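Local coordinates for putative exported protein (Bordetella pertussis Tohama I, PDB 2PFZ) that binds pyroglutamic acid as an extracytoplasmic solute receptor and probably hands it to a tripartite ATP-independent periplasmic transporter, at residues A[44-47]-A[48-51]; A[90-93]-A[94-97]; A[219-222]-A[223-226]. All coordinates share one frame; numbering follows the deposited sequence.

Contact 1. Residues A[44-47]-A[48-51]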
ATOM      1  N   LEU A  44      15.589   4.399  -8.695  1.00 19.32           N
ATOM      2  CA  LEU A  44      15.401   5.415  -9.744  1.00 18.04           C
ATOM      3  C   LEU A  44      14.527   6.557  -9.259  1.00 17.96           C
ATOM      4  O   LEU A  44      14.923   7.734  -9.311  1.00 17.43           O
ATOM      5  CB  LEU A  44      14.763   4.797 -10.985  1.00 17.48           C
ATOM      6  CG  LEU A  44      14.671   5.746 -12.179  1.00 17.90           C
ATOM      7  CD1 LEU A  44      16.060   6.333 -12.570  1.00 15.86           C
ATOM      8  CD2 LEU A  44      14.017   5.021 -13.344  1.00 18.26           C
ATOM      9  N   TYR A  45      13.319   6.205  -8.825  1.00 17.70           N
ATOM     10  CA  TYR A  45      12.452   7.159  -8.146  1.00 17.87           C
ATOM     11  C   TYR A  45      12.017   6.614  -6.796  1.00 18.05           C
ATOM     12  O   TYR A  45      11.868   5.392  -6.633  1.00 17.56           O
ATOM     13  CB  TYR A  45      11.245   7.465  -9.030  1.00 17.88           C
ATOM     14  CG  TYR A  45      11.663   8.180 -10.292  1.00 17.57           C
ATOM     15  CD1 TYR A  45      11.981   9.554 -10.266  1.00 17.17           C
ATOM     16  CD2 TYR A  45      11.753   7.500 -11.502  1.00 17.52           C
ATOM     17  CE1 TYR A  45      12.395  10.209 -11.406  1.00 17.28           C
ATOM     18  CE2 TYR A  45      12.152   8.163 -12.671  1.00 16.32           C
ATOM     19  CZ  TYR A  45      12.478   9.507 -12.613  1.00 18.10           C
ATOM     20  OH  TYR A  45      12.874  10.152 -13.787  1.00 17.04           O
ATOM     21  N   LYS A  46      11.819   7.516  -5.836  1.00 17.58           N
ATOM     22  CA  LYS A  46      11.404   7.129  -4.467  1.00 17.28           C
ATOM     23  C   LYS A  46       9.882   7.161  -4.357  1.00 17.03           C
ATOM     24  O   LYS A  46       9.222   7.736  -5.211  1.00 17.42           O
ATOM     25  CB  LYS A  46      11.987   8.118  -3.463  1.00 17.19           C
ATOM     26  CG  LYS A  46      13.506   8.079  -3.353  1.00 18.46           C
ATOM     27  CD  LYS A  46      13.961   9.295  -2.616  1.00 22.30           C
ATOM     28  CE  LYS A  46      15.349   9.118  -2.046  1.00 25.43           C
ATOM     29  NZ  LYS A  46      16.278   8.877  -3.144  1.00 27.10           N
ATOM     30  N   ALA A  47       9.332   6.554  -3.306  1.00 16.17           N
ATOM     31  CA  ALA A  47       7.872   6.415  -3.174  1.00 16.09           C
ATOM     32  C   ALA A  47       7.102   7.703  -3.447  1.00 15.99           C
ATOM     33  O   ALA A  47       6.161   7.685  -4.278  1.00 15.89           O
ATOM     34  CB  ALA A  47       7.490   5.841  -1.799  1.00 16.25           C
ATOM     35  N   PRO A  48       7.488   8.825  -2.792  1.00 16.04           N
ATOM     36  CA  PRO A  48       6.708  10.045  -2.994  1.00 16.66           C
ATOM     37  C   PRO A  48       6.790  10.617  -4.402  1.00 16.38           C
ATOM     38  O   PRO A  48       5.948  11.466  -4.753  1.00 16.40           O
ATOM     39  CB  PRO A  48       7.340  11.046  -2.010  1.00 17.15           C
ATOM     40  CG  PRO A  48       8.068  10.199  -1.001  1.00 17.97           C
ATOM     41  CD  PRO A  48       8.597   9.056  -1.837  1.00 16.52           C
ATOM     42  N   GLU A  49       7.764  10.138  -5.187  1.00 15.80           N
ATOM     43  CA  GLU A  49       8.089  10.713  -6.518  1.00 16.24           C
ATOM     44  C   GLU A  49       7.455  10.004  -7.711  1.00 15.82           C
ATOM     45  O   GLU A  49       7.388  10.572  -8.811  1.00 14.78           O
ATOM     46  CB  GLU A  49       9.601  10.717  -6.738  1.00 17.84           C
ATOM     47  CG  GLU A  49      10.387  11.500  -5.721  1.00 19.61           C
ATOM     48  CD  GLU A  49      11.883  11.272  -5.824  1.00 24.00           C
ATOM     49  OE1 GLU A  49      12.334  10.351  -6.574  1.00 19.55           O
ATOM     50  OE2 GLU A  49      12.604  12.006  -5.100  1.00 25.72           O
ATOM     51  N   ILE A  50       6.977   8.781  -7.506  1.00 16.16           N
ATOM     52  CA  ILE A  50       6.682   7.899  -8.655  1.00 15.87           C
ATOM     53  C   ILE A  50       5.467   8.384  -9.477  1.00 17.17           C
ATOM     54  O   ILE A  50       5.482   8.317 -10.727  1.00 17.07           O
ATOM     55  CB  ILE A  50       6.646   6.388  -8.255  1.00 15.80           C
ATOM     56  CG1 ILE A  50       8.049   5.909  -7.834  1.00 15.40           C
ATOM     57  CG2 ILE A  50       6.119   5.514  -9.407  1.00 14.57           C
ATOM     58  CD1 ILE A  50       8.075   4.552  -7.136  1.00 15.06           C
ATOM     59  N   LYS A  51       4.450   8.934  -8.806  1.00 17.66           N
ATOM     60  CA  LYS A  51       3.249   9.357  -9.529  1.00 19.01           C
ATOM     61  C   LYS A  51       3.592  10.516 -10.457  1.00 19.07           C
ATOM     62  O   LYS A  51       3.176  10.517 -11.623  1.00 18.26           O
ATOM     63  CB  LYS A  51       2.083   9.739  -8.601  1.00 18.87           C
ATOM     64  CG  LYS A  51       0.727  10.032  -9.348  1.00 18.89           C
ATOM     65  CD  LYS A  51      -0.336  10.670  -8.385  1.00 20.98           C
ATOM     66  CE  LYS A  51      -0.493  12.199  -8.682  1.00 22.81           C
ATOM     67  NZ  LYS A  51       0.791  12.840  -9.297  1.00 29.26           N
TER
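Lys46 and Glu49 hold each other through a reciprocal pair of hydrogen bonds. Glu49 N donates to Lys46 O at 2.8 Å, closing a turn through Ala47 and Pro48, while Lys46 N points back at Glu49 OE1 at 3.0 Å in an almost straight bond (175°). The amide meets that oxygen from above the carboxylate plane. CG of Glu49 lies beside its own backbone N (chi1 -59°), and the chain then extends, so that the acid reaches back across the turn it closes.

Lys46 and Glu49 run side by side in the same direction. Their charged ends stay apart, with Lys46 NZ 5.2 Å from Glu49 OE2, so any attraction between them is probably modest. The oxygen that accepts from Lys46 N, Glu49 OE1, also lies near the plane of the Tyr45 ring at its edge, 3.8 Å from Tyr45 CD1, with ring and carboxylate planes steeply inclined. The apolar contact is made by Tyr45 CB, which rests on Ile50 CG1 at 3.8 Å, and both side chains also touch Pro6 of strand 2-6. Buried Ala47 packs on Ala8, Asn68 and Gln163, close to the bound pyroglutamic acid.

A glutamate returning to the amide three residues earlier resembles one half of a capping box, here in a type I turn leading into helix 50-55.

Contact 2. Residues A[90-93]-A[94-97]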
ATOM      1  N   ALA A  90     -13.222  -7.739   2.148  1.00 14.37           N
ATOM      2  CA  ALA A  90     -13.716  -6.364   2.311  1.00 14.50           C
ATOM      3  C   ALA A  90     -12.812  -5.398   1.569  1.00 13.95           C
ATOM      4  O   ALA A  90     -13.279  -4.436   0.945  1.00 15.65           O
ATOM      5  CB  ALA A  90     -13.805  -6.000   3.792  1.00 13.62           C
ATOM      6  N   SER A  91     -11.507  -5.651   1.610  1.00 13.68           N
ATOM      7  CA  SER A  91     -10.547  -4.796   0.909  1.00 14.35           C
ATOM      8  C   SER A  91     -10.777  -4.832  -0.611  1.00 14.51           C
ATOM      9  O   SER A  91     -10.760  -3.783  -1.265  1.00 14.30           O
ATOM     10  CB  SER A  91      -9.109  -5.245   1.187  1.00 14.12           C
ATOM     11  OG  SER A  91      -8.180  -4.449   0.438  1.00 16.80           O
ATOM     12  N   PHE A  92     -10.956  -6.028  -1.171  1.00 13.91           N
ATOM     13  CA  PHE A  92     -11.262  -6.109  -2.612  1.00 15.05           C
ATOM     14  C   PHE A  92     -12.578  -5.386  -2.970  1.00 14.83           C
ATOM     15  O   PHE A  92     -12.708  -4.694  -3.989  1.00 15.03           O
ATOM     16  CB  PHE A  92     -11.299  -7.556  -3.099  1.00 15.29           C
ATOM     17  CG  PHE A  92     -11.244  -7.662  -4.597  1.00 16.88           C
ATOM     18  CD1 PHE A  92     -10.032  -7.532  -5.256  1.00 17.88           C
ATOM     19  CD2 PHE A  92     -12.402  -7.829  -5.335  1.00 16.92           C
ATOM     20  CE1 PHE A  92      -9.963  -7.578  -6.635  1.00 19.58           C
ATOM     21  CE2 PHE A  92     -12.350  -7.889  -6.717  1.00 17.59           C
ATOM     22  CZ  PHE A  92     -11.129  -7.769  -7.366  1.00 18.50           C
ATOM     23  N   LYS A  93     -13.588  -5.550  -2.149  1.00 15.27           N
ATOM     24  CA  LYS A  93     -14.838  -4.819  -2.377  1.00 15.45           C
ATOM     25  C   LYS A  93     -14.689  -3.308  -2.238  1.00 15.56           C
ATOM     26  O   LYS A  93     -15.278  -2.544  -3.014  1.00 15.75           O
ATOM     27  CB  LYS A  93     -15.916  -5.361  -1.451  1.00 15.56           C
ATOM     28  CG  LYS A  93     -16.263  -6.788  -1.835  1.00 17.66           C
ATOM     29  CD  LYS A  93     -17.202  -7.485  -0.905  1.00 17.76           C
ATOM     30  CE  LYS A  93     -17.736  -8.728  -1.647  1.00 19.20           C
ATOM     31  NZ  LYS A  93     -17.871  -9.951  -0.819  1.00 21.40           N
ATOM     32  N   LEU A  94     -13.874  -2.865  -1.281  1.00 15.05           N
ATOM     33  CA  LEU A  94     -13.605  -1.429  -1.145  1.00 14.61           C
ATOM     34  C   LEU A  94     -12.925  -0.932  -2.398  1.00 14.83           C
ATOM     35  O   LEU A  94     -13.258   0.116  -2.919  1.00 15.21           O
ATOM     36  CB  LEU A  94     -12.721  -1.131   0.078  1.00 14.57           C
ATOM     37  CG  LEU A  94     -12.472   0.365   0.365  1.00 14.53           C
ATOM     38  CD1 LEU A  94     -13.796   1.133   0.607  1.00 13.42           C
ATOM     39  CD2 LEU A  94     -11.532   0.491   1.585  1.00 14.13           C
ATOM     40  N   TYR A  95     -11.947  -1.697  -2.864  1.00 13.75           N
ATOM     41  CA  TYR A  95     -11.258  -1.399  -4.116  1.00 14.55           C
ATOM     42  C   TYR A  95     -12.230  -1.241  -5.285  1.00 14.80           C
ATOM     43  O   TYR A  95     -12.149  -0.257  -6.031  1.00 14.78           O
ATOM     44  CB  TYR A  95     -10.247  -2.525  -4.403  1.00 13.61           C
ATOM     45  CG  TYR A  95      -9.595  -2.516  -5.795  1.00 14.91           C
ATOM     46  CD1 TYR A  95      -9.354  -1.322  -6.498  1.00 14.94           C
ATOM     47  CD2 TYR A  95      -9.180  -3.717  -6.377  1.00 13.96           C
ATOM     48  CE1 TYR A  95      -8.728  -1.335  -7.771  1.00 14.28           C
ATOM     49  CE2 TYR A  95      -8.567  -3.739  -7.656  1.00 13.03           C
ATOM     50  CZ  TYR A  95      -8.356  -2.555  -8.333  1.00 14.43           C
ATOM     51  OH  TYR A  95      -7.711  -2.608  -9.558  1.00 16.57           O
ATOM     52  N   GLN A  96     -13.110  -2.219  -5.481  1.00 15.60           N
ATOM     53  CA  GLN A  96     -14.074  -2.166  -6.592  1.00 16.85           C
ATOM     54  C   GLN A  96     -14.966  -0.929  -6.546  1.00 16.98           C
ATOM     55  O   GLN A  96     -15.235  -0.319  -7.579  1.00 17.15           O
ATOM     56  CB  GLN A  96     -14.906  -3.451  -6.631  1.00 17.34           C
ATOM     57  CG  GLN A  96     -14.087  -4.707  -6.988  1.00 17.84           C
ATOM     58  CD  GLN A  96     -13.218  -4.544  -8.238  1.00 20.34           C
ATOM     59  OE1 GLN A  96     -11.992  -4.479  -8.157  1.00 22.51           O
ATOM     60  NE2 GLN A  96     -13.845  -4.507  -9.390  1.00 20.10           N
ATOM     61  N   ALA A  97     -15.376  -0.537  -5.335  1.00 16.98           N
ATOM     62  CA  ALA A  97     -16.120   0.703  -5.089  1.00 16.63           C
ATOM     63  C   ALA A  97     -15.291   1.968  -5.448  1.00 17.05           C
ATOM     64  O   ALA A  97     -15.805   2.949  -6.042  1.00 17.47           O
ATOM     65  CB  ALA A  97     -16.534   0.745  -3.630  1.00 16.83           C
TER
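Leu94 N donates to Ala90 O at 2.8 Å, the shortest of four successive i to i+4 bonds that link the two segments. The others join Tyr95 N to Ser91 O, Gln96 N to Phe92 O and Ala97 N to Lys93 O, and in all four the donor is modestly tilted from the carbonyl plane. On this regular backbone, three side chains of one flank are brought together.

Tyr95 turns an edge toward the face of Phe92 in an offset edge-to-face pair, with ring planes at 87° and centroids 5.7 Å apart. The nearest carbons are Tyr95 CD2 and Phe92 CE1, at 3.9 Å. Both rings leave the helix with CG opposite the backbone N (chi1 -165° for Phe92, 170° for Tyr95), which sends them out along the same flank. Gln96 closes the group from one turn beyond Phe92. Its chain bends at chi2 and lays CG 3.6 Å from Phe92 CE2, with the amide nearly parallel to the phenyl ring; Gln96 OE1 is 3.5 Å from Phe92 CZ and also lies over one face of the Tyr95 ring, toward its rim.

Outside partners fix the outer ends. Tyr95 OH is hydrogen-bonded to Glu236, Lys93 NZ makes a salt bridge with Asp89, and Trp240 meets Phe92 edge-to-face.

Such i, i+3 and i, i+4 side-chain clustering is characteristic of an alpha helix, and it is here that helix 88-107 lies against helix 222-256.

Contact 3. Residues A[219-222]-A[223-226]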
ATOM      1  N   ALA A 219       1.071   5.203 -27.846  1.00 25.29           N
ATOM      2  CA  ALA A 219       2.116   5.029 -28.846  1.00 26.22           C
ATOM      3  C   ALA A 219       2.305   3.569 -29.250  1.00 26.70           C
ATOM      4  O   ALA A 219       2.890   3.287 -30.301  1.00 27.90           O
ATOM      5  CB  ALA A 219       3.429   5.619 -28.352  1.00 26.02           C
ATOM      6  N   LEU A 220       1.799   2.644 -28.440  1.00 26.06           N
ATOM      7  CA  LEU A 220       1.955   1.217 -28.709  1.00 26.07           C
ATOM      8  C   LEU A 220       0.915   0.766 -29.721  1.00 26.64           C
ATOM      9  O   LEU A 220      -0.169   1.337 -29.807  1.00 25.75           O
ATOM     10  CB  LEU A 220       1.733   0.385 -27.435  1.00 25.49           C
ATOM     11  CG  LEU A 220       2.441   0.692 -26.106  1.00 24.68           C
ATOM     12  CD1 LEU A 220       1.708  -0.070 -25.002  1.00 24.08           C
ATOM     13  CD2 LEU A 220       3.924   0.344 -26.117  1.00 23.79           C
ATOM     14  N   ASP A 221       1.231  -0.299 -30.444  1.00 28.19           N
ATOM     15  CA  ASP A 221       0.264  -0.888 -31.361  1.00 29.75           C
ATOM     16  C   ASP A 221      -0.803  -1.620 -30.558  1.00 29.98           C
ATOM     17  O   ASP A 221      -0.545  -2.026 -29.405  1.00 29.30           O
ATOM     18  CB  ASP A 221       0.950  -1.807 -32.378  1.00 30.41           C
ATOM     19  CG  ASP A 221       1.625  -2.995 -31.735  1.00 31.60           C
ATOM     20  OD1 ASP A 221       2.861  -2.972 -31.622  1.00 35.11           O
ATOM     21  OD2 ASP A 221       0.926  -3.957 -31.350  1.00 35.76           O
ATOM     22  N   PRO A 222      -2.023  -1.732 -31.131  1.00 30.65           N
ATOM     23  CA  PRO A 222      -3.174  -2.382 -30.484  1.00 30.48           C
ATOM     24  C   PRO A 222      -2.919  -3.732 -29.822  1.00 30.09           C
ATOM     25  O   PRO A 222      -3.415  -3.950 -28.718  1.00 29.91           O
ATOM     26  CB  PRO A 222      -4.194  -2.494 -31.627  1.00 30.95           C
ATOM     27  CG  PRO A 222      -3.919  -1.264 -32.426  1.00 31.22           C
ATOM     28  CD  PRO A 222      -2.406  -1.158 -32.435  1.00 30.45           C
ATOM     29  N   ALA A 223      -2.167  -4.622 -30.469  1.00 29.43           N
ATOM     30  CA  ALA A 223      -1.891  -5.939 -29.896  1.00 29.00           C
ATOM     31  C   ALA A 223      -1.034  -5.830 -28.635  1.00 28.53           C
ATOM     32  O   ALA A 223      -1.264  -6.544 -27.649  1.00 27.48           O
ATOM     33  CB  ALA A 223      -1.214  -6.842 -30.906  1.00 29.37           C
ATOM     34  N   THR A 224      -0.047  -4.935 -28.692  1.00 27.74           N
ATOM     35  CA  THR A 224       0.850  -4.674 -27.570  1.00 27.15           C
ATOM     36  C   THR A 224       0.091  -4.023 -26.411  1.00 26.45           C
ATOM     37  O   THR A 224       0.309  -4.363 -25.260  1.00 26.03           O
ATOM     38  CB  THR A 224       2.052  -3.827 -28.023  1.00 27.11           C
ATOM     39  OG1 THR A 224       2.712  -4.512 -29.102  1.00 27.63           O
ATOM     40  CG2 THR A 224       3.051  -3.623 -26.879  1.00 26.86           C
ATOM     41  N   GLN A 225      -0.799  -3.089 -26.723  1.00 26.21           N
ATOM     42  CA  GLN A 225      -1.724  -2.547 -25.722  1.00 26.02           C
ATOM     43  C   GLN A 225      -2.508  -3.660 -25.025  1.00 25.85           C
ATOM     44  O   GLN A 225      -2.568  -3.716 -23.796  1.00 26.15           O
ATOM     45  CB  GLN A 225      -2.704  -1.573 -26.378  1.00 26.05           C
ATOM     46  CG  GLN A 225      -2.057  -0.348 -26.962  1.00 26.02           C
ATOM     47  CD  GLN A 225      -3.061   0.644 -27.484  1.00 27.89           C
ATOM     48  OE1 GLN A 225      -4.253   0.335 -27.637  1.00 31.45           O
ATOM     49  NE2 GLN A 225      -2.598   1.843 -27.767  1.00 29.26           N
ATOM     50  N   GLN A 226      -3.081  -4.563 -25.814  1.00 25.73           N
ATOM     51  CA  GLN A 226      -3.904  -5.631 -25.258  1.00 25.56           C
ATOM     52  C   GLN A 226      -3.065  -6.606 -24.466  1.00 24.65           C
ATOM     53  O   GLN A 226      -3.512  -7.102 -23.433  1.00 25.13           O
ATOM     54  CB  GLN A 226      -4.751  -6.312 -26.344  1.00 26.46           C
ATOM     55  CG  GLN A 226      -5.869  -5.397 -26.874  1.00 28.48           C
ATOM     56  CD  GLN A 226      -6.655  -4.717 -25.743  1.00 32.21           C
ATOM     57  OE1 GLN A 226      -7.471  -5.352 -25.071  1.00 36.81           O
ATOM     58  NE2 GLN A 226      -6.400  -3.416 -25.527  1.00 35.86           N
TER
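Asp221 caps the N-terminus of helix 222-256, with Thr224 as the residue it grips and Pro222 occupying the first helical position. Among the hydrogen bonds, the capping bond comes first: Thr224 N donates to Asp221 OD2 at 3.0 Å (157°), approaching from above the carboxylate plane. CG of Asp221 sits between its own backbone N and carbonyl carbon (chi1 63°), and this folds the acid back over the first turn, within reach of the Thr224 amide. The Thr224 hydroxyl adds weaker support. Thr224 OG1 lies 2.9 Å from Asp221 OD2 and 3.0 Å from Asp221 OD1, astride the carboxylate, and its single proton cannot be assigned to one of them. A negative cap here would probably be favoured by the positive end of the helix dipole. The side chains of Asp221 and Thr224 also touch Lys33 in a neighbouring loop.

The backbone then falls into regular helical bonding. Gln225 N donates to Asp221 O at 2.9 Å, nearly along the C=O axis, and Gln226 N to Pro222 O at 3.0 Å.

Apolar contact lies on the side of Leu220, the residue just before the cap. Leu220 CD2 meets Thr224 CG2 at 4.1 Å, the two side chains crossing at about a right angle, and Leu220 also touches Thr1 near the chain start. The pairing of this residue with Gln225, four positions into the helix, recalls a hydrophobic staple, although only the aliphatic part of the glutamine can serve: Leu220 CB stands 3.9 Å from Gln225 CG. Beyond that methylene the chain extends, and Gln225 NE2 ends in a hydrogen bond to Phe217 O, the carbonyl of the preceding helix 214-218.

In the fold
The three contacts follow one another along the chain without touching. Contacts 1 and 2 lie on opposite sides of the chain's centre, their own centres 25 Å apart. Contact 1 is the nearer to the pyroglutamic acid, the side chain of Ala47 about 7 Å from it, with contact 2 farther off, the side chain of Ser91 about 11 Å from the ligand. Contact 3 is remote, its centre about 29 Å from that of the chain and 26 Å from that of contact 1. Helix 222-256 nevertheless connects it with contact 2: residues 219-226 start this helix, while Glu236 and Trp240, farther along it, meet Tyr95 and Phe92, although the nearest atoms of the two contacts are about 15 Å apart.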